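Local coordinates for protein RNA-dependent RNA polymerase (Dera Ghazi Khan orthonairovirus, PDB 6DX2) that carries at its N-terminal end the viral OTU cysteine protease domain crystallised here, which probably removes ubiquitin, while the full-length protein probably serves as RNA polymerase, at residues C42-V47 with S60-I65; P37-C42 with R95-G100; E104-S109 with T131-G136; F68-W73 with D88-M93; I116-A121 with L142-C147. All blocks are in the same frame, centred on the assembly; numbering follows the deposited sequence.

The five contacts build one OTU protease domain from a helical part and a mixed beta sheet. Contacts 1, 3 and 5 are buried. Contact 5 is the interior strand pair of the sheet, held by backbone hydrogen bonds; contact 3 lays helix 102-112 on that sheet through a tyrosine ring; contact 1 packs helices 42-52 and 58-71 round a phenylalanine. Contacts 2 and 4 lie nearer the surface. Contact 4 uses the later part of helix 58-71, the helix of contact 1, with alanines against a tyrosine and an arginine. Contact 2 joins two loops with waters, a buried amide and an indole, and shares Cys42 with contact 1.

Contact 1. Residues C42-V47 with S60-I65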
# COMPACT_ATOMS: atom_id res chain seq x y z
N CYS A 42 -6.28 -6.61 -6.95
CA CYS A 42 -5.05 -7.15 -6.37
C CYS A 42 -4.49 -6.31 -5.21
O CYS A 42 -3.90 -6.90 -4.31
CB CYS A 42 -3.97 -7.34 -7.44
SG CYS A 42 -3.51 -5.82 -8.30
N PHE A 43 -4.67 -4.97 -5.19
CA PHE A 43 -4.20 -4.18 -4.07
C PHE A 43 -4.91 -4.65 -2.81
O PHE A 43 -4.27 -4.91 -1.79
CB PHE A 43 -4.47 -2.69 -4.33
CG PHE A 43 -4.15 -1.81 -3.16
CD1 PHE A 43 -2.91 -1.18 -3.08
CD2 PHE A 43 -5.05 -1.67 -2.12
CE1 PHE A 43 -2.59 -0.38 -1.98
CE2 PHE A 43 -4.73 -0.88 -0.98
CZ PHE A 43 -3.49 -0.23 -0.95
N PHE A 44 -6.22 -4.92 -2.94
CA PHE A 44 -7.04 -5.31 -1.81
C PHE A 44 -6.84 -6.76 -1.46
O PHE A 44 -6.87 -7.09 -0.28
CB PHE A 44 -8.52 -4.97 -2.12
CG PHE A 44 -8.71 -3.48 -2.53
CD1 PHE A 44 -8.66 -2.46 -1.56
CD2 PHE A 44 -8.74 -3.14 -3.90
CE1 PHE A 44 -8.78 -1.12 -1.96
CE2 PHE A 44 -8.83 -1.84 -4.31
CZ PHE A 44 -8.82 -0.81 -3.35
N TYR A 45 -6.60 -7.63 -2.45
CA TYR A 45 -6.20 -9.00 -2.14
C TYR A 45 -4.92 -8.99 -1.34
O TYR A 45 -4.75 -9.78 -0.40
CB TYR A 45 -5.91 -9.79 -3.41
CG TYR A 45 -7.11 -10.08 -4.31
CD1 TYR A 45 -8.43 -9.97 -3.82
CD2 TYR A 45 -6.90 -10.31 -5.66
CE1 TYR A 45 -9.55 -10.22 -4.70
CE2 TYR A 45 -7.97 -10.49 -6.52
CZ TYR A 45 -9.28 -10.45 -6.04
OH TYR A 45 -10.33 -10.65 -6.91
N SER A 46 -3.98 -8.12 -1.74
CA SER A 46 -2.66 -8.13 -1.14
C SER A 46 -2.73 -7.68 0.31
O SER A 46 -2.09 -8.31 1.19
CB SER A 46 -1.73 -7.25 -1.95
OG SER A 46 -1.45 -7.84 -3.21
N VAL A 47 -3.44 -6.58 0.56
CA VAL A 47 -3.60 -6.10 1.93
C VAL A 47 -4.33 -7.13 2.77
O VAL A 47 -3.92 -7.44 3.90
CB VAL A 47 -4.34 -4.76 1.92
CG1 VAL A 47 -4.81 -4.40 3.36
CG2 VAL A 47 -3.38 -3.74 1.36
N SER A 60 -14.05 -6.10 2.74
CA SER A 60 -14.23 -5.36 3.98
C SER A 60 -13.13 -4.33 4.19
O SER A 60 -13.35 -3.31 4.85
CB SER A 60 -14.32 -6.33 5.15
OG SER A 60 -13.10 -6.99 5.29
N ILE A 61 -11.96 -4.56 3.61
CA ILE A 61 -10.91 -3.54 3.66
C ILE A 61 -11.35 -2.30 2.91
O ILE A 61 -11.14 -1.17 3.37
CB ILE A 61 -9.61 -4.11 3.10
CG1 ILE A 61 -9.04 -5.08 4.12
CG2 ILE A 61 -8.65 -3.00 2.78
CD1 ILE A 61 -8.28 -6.15 3.46
N LYS A 62 -11.98 -2.49 1.74
CA LYS A 62 -12.58 -1.37 1.02
C LYS A 62 -13.58 -0.63 1.88
O LYS A 62 -13.70 0.60 1.78
CB LYS A 62 -13.30 -1.85 -0.25
CG LYS A 62 -12.29 -2.23 -1.36
CD LYS A 62 -13.07 -2.58 -2.62
CE LYS A 62 -12.33 -2.09 -3.81
NZ LYS A 62 -13.11 -2.23 -5.03
N ASN A 63 -14.40 -1.37 2.66
CA ASN A 63 -15.41 -0.69 3.47
C ASN A 63 -14.77 0.16 4.55
O ASN A 63 -15.26 1.24 4.88
CB ASN A 63 -16.37 -1.72 4.08
CG ASN A 63 -17.27 -2.35 3.02
OD1 ASN A 63 -17.53 -1.75 1.99
ND2 ASN A 63 -17.75 -3.56 3.28
N THR A 64 -13.65 -0.33 5.10
CA THR A 64 -12.89 0.42 6.08
C THR A 64 -12.34 1.70 5.46
O THR A 64 -12.46 2.78 6.05
CB THR A 64 -11.78 -0.46 6.64
OG1 THR A 64 -12.38 -1.51 7.40
CG2 THR A 64 -10.91 0.36 7.55
N ILE A 65 -11.80 1.59 4.25
CA ILE A 65 -11.31 2.78 3.54
C ILE A 65 -12.46 3.76 3.31
O ILE A 65 -12.31 4.98 3.46
CB ILE A 65 -10.68 2.36 2.21
CG1 ILE A 65 -9.40 1.58 2.47
CG2 ILE A 65 -10.40 3.61 1.31
CD1 ILE A 65 -8.90 0.93 1.17
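Phe44 is the hub here, and Lys62 lies across it. The aliphatic part of the lysine crosses the phenyl group at about a right angle: CG touches the rim at Phe44 CD1 (3.6 Å), and CE sits over the face, 3.7 Å from the ring centroid. Lys62 is bent at chi3 (143°), which places CE above the ring. The ammonium comes next, NZ standing 4.8 Å from the Phe44 centroid as an off-centre cation-pi contact, but its hydrogen bond goes to Met93 O. The opposite face of the phenyl ring is taken by CD2 of Phe43, so the ring is sandwiched. At its edge, in plane, Ile65 CD1 meets Phe44 CE1 at 3.7 Å. Further along helix 42-52, Val47 turns CG1 anti to its backbone N (chi1 167°) and rests it on Ile61 CD1, 3.9 Å away. No hydrogen bond joins the two segments. Within helix 42-52, Ser46 OG donates back to Cys42 O at 2.8 Å, and the Ser46 amide reaches the same oxygen from the other face of its carbonyl plane. The short helix axes cross at 100° and stay 10.2 Å apart, a gap filled by these side chains. Helix 102-112 closes the contact through Leu108, which touches Val47 and Ile61, and Ile107 on Ile65, while strand 142-147 backs Phe43 and Val47 with Leu144 and Leu142.

Contact 2. Residues P37-C42 with R95-G100; sequences PGDGNC and RNYYWG
Gly40 lies on the indole of Trp99: with no side chain in the way, its CA comes to 3.5 Å from the centroid of the six-membered ring, over the face, as a CH-pi contact. Cys42 approaches the same ring obliquely, SG 3.8 Å from Trp99 CZ3, because chi1 of 59° sets the sulfur between its own backbone N and carbonyl carbon. Asn41 crosses Tyr97 obliquely, its amide plane 16° from that of the phenol, with ND2 3.5 Å from Tyr97 CE1, and OD1 accepts the Tyr97 amide (2.9 Å, 151° at the hydrogen). Asn41 OD1 also accepts a hydrogen bond from a water that donates to Tyr98 O as well. Gly40 O and Tyr98 O are both acceptors yet lie 2.9 Å apart; a second water donates to Gly40 O and accepts from Gly100 N. Behind Asn41, Asp39 OD1 caps its backbone N at 2.8 Å, and Asp39 OD2 is tied to Tyr45. The sequence PGDGNC, running through a type I turn into a helix that starts at the cysteine, matches the Asp-Gly-Asn-Cys motif of OTU cysteine proteases; Cys42 is therefore probably the nucleophile, and the loop before it probably shapes the oxyanion hole.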
# COMPACT_ATOMS: atom_id res chain seq x y z
N PRO A 37 -4.21 -13.28 -7.07
CA PRO A 37 -4.80 -13.26 -8.43
C PRO A 37 -4.65 -11.89 -9.08
O PRO A 37 -4.85 -10.86 -8.43
CB PRO A 37 -6.27 -13.62 -8.19
CG PRO A 37 -6.26 -14.43 -6.96
CD PRO A 37 -5.19 -13.75 -6.07
N GLY A 38 -4.32 -11.89 -10.36
CA GLY A 38 -3.93 -10.65 -11.01
C GLY A 38 -5.02 -9.76 -11.58
O GLY A 38 -4.79 -9.03 -12.54
N ASP A 39 -6.19 -9.75 -11.00
CA ASP A 39 -7.21 -8.84 -11.49
C ASP A 39 -7.08 -7.49 -10.77
O ASP A 39 -6.20 -7.28 -9.93
CB ASP A 39 -8.61 -9.40 -11.29
CG ASP A 39 -8.95 -9.69 -9.82
OD1 ASP A 39 -8.73 -8.81 -8.95
OD2 ASP A 39 -9.49 -10.79 -9.51
N GLY A 40 -8.03 -6.62 -11.08
CA GLY A 40 -8.00 -5.23 -10.59
C GLY A 40 -8.21 -5.07 -9.10
O GLY A 40 -7.93 -3.98 -8.57
N ASN A 41 -8.60 -6.11 -8.40
CA ASN A 41 -8.71 -6.10 -6.95
C ASN A 41 -7.39 -6.41 -6.22
O ASN A 41 -7.42 -6.56 -5.01
CB ASN A 41 -9.76 -7.13 -6.53
CG ASN A 41 -11.09 -6.90 -7.22
OD1 ASN A 41 -11.49 -5.77 -7.44
ND2 ASN A 41 -11.80 -7.99 -7.58
N CYS A 42 -6.28 -6.61 -6.95
CA CYS A 42 -5.05 -7.15 -6.37
C CYS A 42 -4.49 -6.31 -5.21
O CYS A 42 -3.90 -6.90 -4.31
CB CYS A 42 -3.97 -7.34 -7.44
SG CYS A 42 -3.51 -5.82 -8.30
N ARG A 95 -16.24 -0.03 -6.40
CA ARG A 95 -16.62 -0.86 -7.52
C ARG A 95 -15.61 -1.97 -7.71
O ARG A 95 -14.42 -1.77 -7.48
CB ARG A 95 -16.71 -0.02 -8.79
CG ARG A 95 -17.80 1.00 -8.78
CD ARG A 95 -18.02 1.45 -10.20
NE ARG A 95 -17.93 0.34 -11.16
CZ ARG A 95 -17.27 0.39 -12.31
NH1 ARG A 95 -16.63 1.49 -12.68
NH2 ARG A 95 -17.26 -0.66 -13.11
N ASN A 96 -16.07 -3.13 -8.20
CA ASN A 96 -15.12 -4.20 -8.49
C ASN A 96 -14.12 -3.73 -9.54
O ASN A 96 -14.45 -2.92 -10.43
CB ASN A 96 -15.82 -5.45 -9.03
CG ASN A 96 -16.58 -6.24 -7.96
OD1 ASN A 96 -16.31 -6.16 -6.76
ND2 ASN A 96 -17.52 -7.04 -8.43
N TYR A 97 -12.88 -4.23 -9.41
CA TYR A 97 -11.77 -3.99 -10.31
C TYR A 97 -11.33 -2.54 -10.30
O TYR A 97 -10.67 -2.09 -11.25
CB TYR A 97 -12.11 -4.46 -11.75
CG TYR A 97 -12.80 -5.79 -11.65
CD1 TYR A 97 -12.14 -6.88 -11.08
CD2 TYR A 97 -14.09 -5.96 -12.10
CE1 TYR A 97 -12.77 -8.11 -10.96
CE2 TYR A 97 -14.73 -7.19 -11.99
CZ TYR A 97 -14.06 -8.25 -11.42
OH TYR A 97 -14.68 -9.48 -11.30
N TYR A 98 -11.65 -1.79 -9.24
CA TYR A 98 -11.02 -0.50 -9.06
C TYR A 98 -9.58 -0.73 -8.66
O TYR A 98 -9.30 -1.52 -7.73
CB TYR A 98 -11.77 0.28 -7.97
CG TYR A 98 -11.07 1.51 -7.51
CD1 TYR A 98 -10.14 1.45 -6.47
CD2 TYR A 98 -11.31 2.72 -8.11
CE1 TYR A 98 -9.47 2.61 -6.02
CE2 TYR A 98 -10.68 3.89 -7.69
CZ TYR A 98 -9.77 3.82 -6.64
OH TYR A 98 -9.10 4.94 -6.20
N TRP A 99 -8.64 -0.11 -9.36
CA TRP A 99 -7.23 -0.42 -9.09
C TRP A 99 -6.72 0.42 -7.94
O TRP A 99 -6.64 1.63 -8.04
CB TRP A 99 -6.37 -0.20 -10.34
CG TRP A 99 -6.62 -1.26 -11.35
CD1 TRP A 99 -7.73 -1.36 -12.19
CD2 TRP A 99 -5.80 -2.41 -11.63
NE1 TRP A 99 -7.62 -2.48 -12.97
CE2 TRP A 99 -6.46 -3.14 -12.66
CE3 TRP A 99 -4.57 -2.89 -11.14
CZ2 TRP A 99 -5.96 -4.36 -13.19
CZ3 TRP A 99 -4.08 -4.09 -11.66
CH2 TRP A 99 -4.78 -4.81 -12.70
N GLY A 100 -6.33 -0.26 -6.85
CA GLY A 100 -5.79 0.43 -5.69
C GLY A 100 -4.34 0.85 -5.85
O GLY A 100 -3.57 0.27 -6.61
O HOH W 1 -5.89 -3.20 -7.12
O HOH W 2 -10.96 -3.22 -6.57
O HOH W 3 -14.25 -9.80 -8.68

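Contact 3. Residues E104-S109 with T131-G136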
# COMPACT_ATOMS: atom_id res chain seq x y z
N GLU A 104 -5.23 4.72 -1.78
CA GLU A 104 -5.71 3.76 -0.80
C GLU A 104 -4.65 3.41 0.24
O GLU A 104 -5.00 3.13 1.38
CB GLU A 104 -6.17 2.48 -1.52
CG GLU A 104 -7.46 2.75 -2.28
CD GLU A 104 -7.26 3.62 -3.48
OE1 GLU A 104 -6.20 3.50 -4.18
OE2 GLU A 104 -8.15 4.48 -3.69
N ALA A 105 -3.38 3.39 -0.14
CA ALA A 105 -2.35 3.13 0.87
C ALA A 105 -2.35 4.23 1.92
O ALA A 105 -2.28 3.98 3.13
CB ALA A 105 -0.99 3.05 0.18
N GLU A 106 -2.46 5.47 1.47
CA GLU A 106 -2.49 6.59 2.42
C GLU A 106 -3.69 6.46 3.35
O GLU A 106 -3.54 6.56 4.58
CB GLU A 106 -2.53 7.90 1.66
CG GLU A 106 -2.80 9.12 2.56
CD GLU A 106 -2.63 10.40 1.80
OE1 GLU A 106 -3.48 10.61 0.94
OE2 GLU A 106 -1.68 11.20 2.08
N ILE A 107 -4.86 6.17 2.79
CA ILE A 107 -6.08 6.09 3.62
C ILE A 107 -6.01 4.90 4.57
O ILE A 107 -6.29 5.02 5.77
CB ILE A 107 -7.34 6.02 2.74
CG1 ILE A 107 -7.56 7.33 2.01
CG2 ILE A 107 -8.56 5.76 3.61
CD1 ILE A 107 -8.75 7.29 0.91
N LEU A 108 -5.64 3.73 4.04
CA LEU A 108 -5.64 2.54 4.91
C LEU A 108 -4.64 2.67 6.04
O LEU A 108 -4.87 2.17 7.14
CB LEU A 108 -5.30 1.28 4.08
CG LEU A 108 -5.82 0.01 4.71
CD1 LEU A 108 -7.24 -0.04 5.06
CD2 LEU A 108 -5.53 -1.12 3.66
N SER A 109 -3.47 3.26 5.78
CA SER A 109 -2.51 3.45 6.86
C SER A 109 -3.11 4.26 8.00
O SER A 109 -2.95 3.90 9.19
CB SER A 109 -1.27 4.13 6.32
OG SER A 109 -1.47 5.48 6.00
N THR A 131 7.80 4.17 -1.17
CA THR A 131 6.98 5.20 -0.54
C THR A 131 6.32 4.59 0.68
O THR A 131 5.72 3.53 0.58
CB THR A 131 5.94 5.73 -1.51
OG1 THR A 131 6.60 6.15 -2.71
CG2 THR A 131 5.23 6.92 -0.95
N LYS A 132 6.45 5.24 1.83
CA LYS A 132 5.97 4.66 3.06
C LYS A 132 4.89 5.57 3.63
O LYS A 132 5.10 6.78 3.77
CB LYS A 132 7.11 4.48 4.03
CG LYS A 132 6.69 4.02 5.44
CD LYS A 132 7.92 3.57 6.28
CE LYS A 132 8.54 4.83 6.94
NZ LYS A 132 7.82 5.19 8.25
N TYR A 133 3.75 4.98 3.96
CA TYR A 133 2.60 5.71 4.50
C TYR A 133 2.47 5.26 5.94
O TYR A 133 2.18 4.09 6.20
CB TYR A 133 1.34 5.38 3.72
CG TYR A 133 1.40 5.87 2.31
CD1 TYR A 133 0.98 7.14 1.99
CD2 TYR A 133 1.93 5.07 1.28
CE1 TYR A 133 1.03 7.62 0.69
CE2 TYR A 133 2.01 5.58 -0.04
CZ TYR A 133 1.58 6.84 -0.28
OH TYR A 133 1.63 7.38 -1.54
N GLY A 134 2.74 6.15 6.88
CA GLY A 134 2.70 5.81 8.29
C GLY A 134 4.06 5.83 8.91
O GLY A 134 5.08 5.71 8.24
N PRO A 135 4.11 5.95 10.24
CA PRO A 135 5.38 6.21 10.93
C PRO A 135 6.18 4.98 11.30
O PRO A 135 7.24 5.12 11.93
CB PRO A 135 4.91 6.92 12.21
CG PRO A 135 3.62 6.22 12.51
CD PRO A 135 2.94 6.03 11.14
N GLY A 136 5.72 3.80 10.93
CA GLY A 136 6.27 2.57 11.45
C GLY A 136 7.43 2.05 10.62
O GLY A 136 7.89 2.66 9.66
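The Tyr133 ring lies with one face against the backbone of helix 102-112, where Glu106 N stands 3.8 Å above the ring plane, offset toward the rim, and the carbonyl carbon of Ala105 lies over the same face. The two sides of the ring divide between neighbours: CD1 meets Glu106 CA at 3.5 Å, and CD2 meets Ala105 CB at 3.7 Å. With CG of Tyr133 anti to its carbonyl carbon (chi1 -66°), the ring starts out beside its own backbone N. One helical turn on, Ser109 CB touches Tyr133 O (3.5 Å) and its OG packs on Tyr133 CB, while OG donates to Glu106 O at 2.7 Å. From within the strand, Lys132 reaches on to the loop that follows, NZ donating to both Gly134 O and Gly136 O. Helix and strand run 32° apart, with axes 8.5 Å from each other. Tyr133 pairs by backbone hydrogen bonds with Ile116 of strand 116-121 and touches Val18 of strand 18-21, so helix 102-112 rests on the sheet, with helices 42-52 and 58-71 against its other sides.

Contact 4. Residues F68-W73 with D88-M93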
# COMPACT_ATOMS: atom_id res chain seq x y z
N PHE A 68 -13.31 5.70 6.44
CA PHE A 68 -12.35 6.76 6.71
C PHE A 68 -12.59 7.94 5.77
O PHE A 68 -12.53 9.09 6.21
CB PHE A 68 -10.92 6.24 6.59
CG PHE A 68 -9.90 7.20 7.11
CD1 PHE A 68 -9.54 7.20 8.45
CD2 PHE A 68 -9.37 8.17 6.26
CE1 PHE A 68 -8.61 8.11 8.93
CE2 PHE A 68 -8.46 9.09 6.73
CZ PHE A 68 -8.06 9.05 8.07
N ALA A 69 -12.80 7.67 4.47
CA ALA A 69 -13.01 8.75 3.50
C ALA A 69 -14.25 9.57 3.83
O ALA A 69 -14.27 10.78 3.63
CB ALA A 69 -13.10 8.14 2.08
N ALA A 70 -15.30 8.92 4.34
CA ALA A 70 -16.53 9.61 4.70
C ALA A 70 -16.35 10.51 5.92
O ALA A 70 -16.89 11.64 5.97
CB ALA A 70 -17.64 8.57 4.93
N ALA A 71 -15.61 10.02 6.93
CA ALA A 71 -15.49 10.76 8.18
C ALA A 71 -14.33 11.74 8.18
O ALA A 71 -14.36 12.71 8.95
CB ALA A 71 -15.32 9.79 9.35
N ASN A 72 -13.31 11.51 7.37
CA ASN A 72 -12.04 12.20 7.47
C ASN A 72 -11.52 12.58 6.09
O ASN A 72 -10.35 12.39 5.78
CB ASN A 72 -10.99 11.31 8.15
CG ASN A 72 -11.19 11.26 9.60
OD1 ASN A 72 -11.56 12.28 10.17
ND2 ASN A 72 -11.00 10.10 10.22
N TRP A 73 -12.40 13.14 5.27
CA TRP A 73 -12.03 13.42 3.88
C TRP A 73 -10.83 14.36 3.80
O TRP A 73 -9.99 14.21 2.90
CB TRP A 73 -13.23 14.03 3.16
CG TRP A 73 -13.03 14.35 1.72
CD1 TRP A 73 -13.23 15.55 1.12
CD2 TRP A 73 -12.60 13.44 0.68
NE1 TRP A 73 -12.97 15.45 -0.24
CE2 TRP A 73 -12.58 14.17 -0.53
CE3 TRP A 73 -12.25 12.09 0.66
CZ2 TRP A 73 -12.21 13.59 -1.74
CZ3 TRP A 73 -11.87 11.52 -0.55
CH2 TRP A 73 -11.85 12.27 -1.73
N ASP A 88 -18.02 10.96 -4.40
CA ASP A 88 -17.49 10.49 -5.68
C ASP A 88 -16.39 9.44 -5.48
O ASP A 88 -16.36 8.42 -6.17
CB ASP A 88 -16.94 11.65 -6.50
CG ASP A 88 -18.02 12.65 -6.91
OD1 ASP A 88 -19.23 12.31 -6.84
OD2 ASP A 88 -17.65 13.79 -7.28
N TYR A 89 -15.46 9.70 -4.54
CA TYR A 89 -14.37 8.76 -4.31
C TYR A 89 -14.93 7.40 -3.89
O TYR A 89 -14.54 6.35 -4.44
CB TYR A 89 -13.40 9.28 -3.26
CG TYR A 89 -12.37 8.20 -2.84
CD1 TYR A 89 -11.41 7.73 -3.73
CD2 TYR A 89 -12.41 7.64 -1.58
CE1 TYR A 89 -10.56 6.75 -3.39
CE2 TYR A 89 -11.52 6.65 -1.23
CZ TYR A 89 -10.59 6.21 -2.14
OH TYR A 89 -9.70 5.23 -1.78
N ARG A 90 -15.84 7.41 -2.91
CA ARG A 90 -16.28 6.12 -2.38
C ARG A 90 -17.03 5.32 -3.43
O ARG A 90 -16.86 4.10 -3.51
CB ARG A 90 -17.14 6.31 -1.13
CG ARG A 90 -16.31 6.80 0.04
CD ARG A 90 -17.27 7.09 1.22
NE ARG A 90 -17.69 8.49 1.27
CZ ARG A 90 -18.96 8.88 1.25
NH1 ARG A 90 -19.93 7.98 1.17
NH2 ARG A 90 -19.25 10.17 1.31
N ALA A 91 -17.82 5.99 -4.27
CA ALA A 91 -18.59 5.27 -5.28
C ALA A 91 -17.67 4.60 -6.31
O ALA A 91 -17.94 3.49 -6.77
CB ALA A 91 -19.57 6.22 -5.97
N ASP A 92 -16.59 5.28 -6.67
CA ASP A 92 -15.63 4.69 -7.61
C ASP A 92 -14.83 3.57 -6.96
O ASP A 92 -14.73 2.47 -7.50
CB ASP A 92 -14.68 5.77 -8.12
CG ASP A 92 -14.05 5.41 -9.44
OD1 ASP A 92 -14.71 4.68 -10.22
OD2 ASP A 92 -12.90 5.84 -9.70
N MET A 93 -14.24 3.84 -5.79
CA MET A 93 -13.36 2.87 -5.15
C MET A 93 -14.10 1.58 -4.81
O MET A 93 -13.51 0.50 -4.86
CB MET A 93 -12.72 3.51 -3.90
CG MET A 93 -11.78 2.68 -3.10
SD MET A 93 -12.65 1.62 -1.90
CE MET A 93 -13.25 2.87 -0.75
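Tyr89 and Arg90 point from helix 86-93 at Ala69, and with it they account for most of the buried surface. Ala69 CB sits at the edge of the Tyr89 ring, near its plane and 3.8 Å from CD2. Tyr89 CG stands anti to the backbone N (chi1 171°), starting the side chain toward Ala69, and Met93 CB, one turn on in the same helix, lies over one face of the ring. Trp73 reaches the root of the tyrosine: it follows Asn72, the first residue to leave the helix, and its indole CH2 touches Tyr89 CB at 3.7 Å, the two side chains meeting at a slant. Arg90 packs on the same Ala69 methyl beside the tyrosine. Its CG lies 4.0 Å from Ala69 CB, and a bend at chi3 (-93°) swings NE to 3.7 Å from Ala70 CB. That methyl sits 3.6 Å above one face of the guanidinium, toward its rim. No hydrogen bond crosses the contact. The polar tips find partners elsewhere: Tyr89 OH with Glu104 of helix 102-112, Arg90 NH2 with Ser86 OG. Tyr83 also meets the Tyr89 ring edge to face. This is packing between two helices at the outer side of the helical part of the OTU domain, where the small alanines of helix 58-71 meet the longer side chains of helix 86-93.

Contact 5. Residues I116-A121 with L142-C147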
# COMPACT_ATOMS: atom_id res chain seq x y z
N ILE A 116 2.10 1.24 5.60
CA ILE A 116 2.05 0.55 4.32
C ILE A 116 3.15 1.09 3.45
O ILE A 116 3.32 2.30 3.36
CB ILE A 116 0.68 0.70 3.62
CG1 ILE A 116 -0.43 0.12 4.55
CG2 ILE A 116 0.77 0.07 2.20
CD1 ILE A 116 -1.90 0.41 4.06
N ILE A 117 3.91 0.20 2.82
CA ILE A 117 5.02 0.63 1.97
C ILE A 117 4.78 0.11 0.57
O ILE A 117 4.52 -1.08 0.38
CB ILE A 117 6.37 0.14 2.50
CG1 ILE A 117 6.56 0.70 3.89
CG2 ILE A 117 7.53 0.51 1.52
CD1 ILE A 117 7.84 0.12 4.61
N LEU A 118 4.84 1.01 -0.41
CA LEU A 118 4.71 0.63 -1.81
C LEU A 118 6.11 0.58 -2.38
O LEU A 118 6.77 1.61 -2.51
CB LEU A 118 3.84 1.60 -2.60
CG LEU A 118 2.45 1.90 -2.03
CD1 LEU A 118 1.57 2.78 -3.02
CD2 LEU A 118 1.74 0.61 -1.62
N TRP A 119 6.58 -0.64 -2.70
CA TRP A 119 7.90 -0.80 -3.29
C TRP A 119 7.68 -0.92 -4.79
O TRP A 119 7.23 -1.96 -5.28
CB TRP A 119 8.57 -2.08 -2.77
CG TRP A 119 8.77 -2.12 -1.26
CD1 TRP A 119 7.91 -2.67 -0.33
CD2 TRP A 119 9.90 -1.62 -0.54
NE1 TRP A 119 8.46 -2.58 0.92
CE2 TRP A 119 9.67 -1.93 0.83
CE3 TRP A 119 11.07 -0.95 -0.90
CZ2 TRP A 119 10.53 -1.54 1.84
CZ3 TRP A 119 11.97 -0.58 0.14
CH2 TRP A 119 11.70 -0.88 1.47
N GLU A 120 8.00 0.13 -5.53
CA GLU A 120 7.93 0.06 -6.98
C GLU A 120 9.19 -0.59 -7.49
O GLU A 120 10.31 -0.10 -7.26
CB GLU A 120 7.71 1.44 -7.59
CG GLU A 120 6.22 1.82 -7.51
CD GLU A 120 5.93 3.30 -7.71
OE1 GLU A 120 5.42 3.94 -6.76
OE2 GLU A 120 6.20 3.81 -8.82
N ALA A 121 9.00 -1.68 -8.27
CA ALA A 121 10.04 -2.57 -8.72
C ALA A 121 10.04 -2.62 -10.23
O ALA A 121 8.98 -2.55 -10.87
CB ALA A 121 9.83 -4.00 -8.17
N LEU A 142 2.80 -3.29 6.12
CA LEU A 142 2.33 -4.06 4.96
C LEU A 142 3.18 -3.63 3.78
O LEU A 142 3.02 -2.51 3.26
CB LEU A 142 0.85 -3.86 4.68
CG LEU A 142 -0.18 -3.94 5.79
CD1 LEU A 142 -1.58 -4.09 5.15
CD2 LEU A 142 0.01 -5.00 6.74
N ASN A 143 4.04 -4.53 3.35
CA ASN A 143 4.98 -4.30 2.26
C ASN A 143 4.34 -4.81 1.00
O ASN A 143 4.10 -6.02 0.90
CB ASN A 143 6.29 -5.03 2.55
CG ASN A 143 7.02 -4.37 3.70
OD1 ASN A 143 7.49 -3.26 3.53
ND2 ASN A 143 6.90 -4.92 4.90
N LEU A 144 4.18 -3.92 0.01
CA LEU A 144 3.54 -4.27 -1.25
C LEU A 144 4.53 -4.06 -2.37
O LEU A 144 5.19 -3.01 -2.40
CB LEU A 144 2.30 -3.34 -1.49
CG LEU A 144 1.22 -3.46 -0.40
CD1 LEU A 144 0.09 -2.53 -0.78
CD2 LEU A 144 0.69 -4.91 -0.25
N LYS A 145 4.59 -5.03 -3.27
CA LYS A 145 5.42 -4.93 -4.45
C LYS A 145 4.56 -4.49 -5.60
O LYS A 145 3.58 -5.16 -5.95
CB LYS A 145 6.09 -6.26 -4.77
CG LYS A 145 7.06 -6.21 -5.95
CD LYS A 145 7.74 -7.59 -6.15
CE LYS A 145 6.84 -8.51 -6.94
NZ LYS A 145 7.37 -9.90 -6.95
N LEU A 146 4.97 -3.40 -6.24
CA LEU A 146 4.29 -2.91 -7.44
C LEU A 146 5.19 -3.20 -8.60
O LEU A 146 6.26 -2.60 -8.72
CB LEU A 146 4.08 -1.40 -7.29
CG LEU A 146 2.89 -0.98 -6.46
CD1 LEU A 146 2.87 -1.56 -5.04
CD2 LEU A 146 2.89 0.56 -6.38
N CYS A 147 4.76 -4.10 -9.47
CA CYS A 147 5.64 -4.54 -10.54
C CYS A 147 4.78 -4.81 -11.77
O CYS A 147 3.82 -5.57 -11.69
CB CYS A 147 6.43 -5.79 -10.12
SG CYS A 147 7.76 -6.23 -11.29
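Trp119 and Asn143 form the polar link in the tight part of this parallel strand pair. The indole NE1 donates to Asn143 OD1 (2.9 Å, 167° at the hydrogen) with the oxygen in the ring plane, and Ile117 CG2 rests against one face of the indole. Asn143 is fixed further by ND2 donating to Val138 O. On the sheet face away from Trp119 and Asn143, Leu118 and Leu144 lie side by side, CD2 to CD1 at 3.6 Å, and Ile116 CG2 adds to the same patch at 4.0 Å from Leu144 CD1. Backbone bonds alternate between the strands, with Leu146 N to Trp119 O the straightest (179°). The residues from Ile116 to Trp119 and from Leu142 to Lys145 are buried, whereas Glu120, Ala121, Leu146 and Cys147 at the far end are partly exposed. Glu120 CG still packs on Leu146 CD2 at 3.7 Å. Such a parallel pair inside an otherwise antiparallel sheet, with helices 42-52 and 102-112 on its leucine side, belongs to the alpha/beta core of the OTU domain.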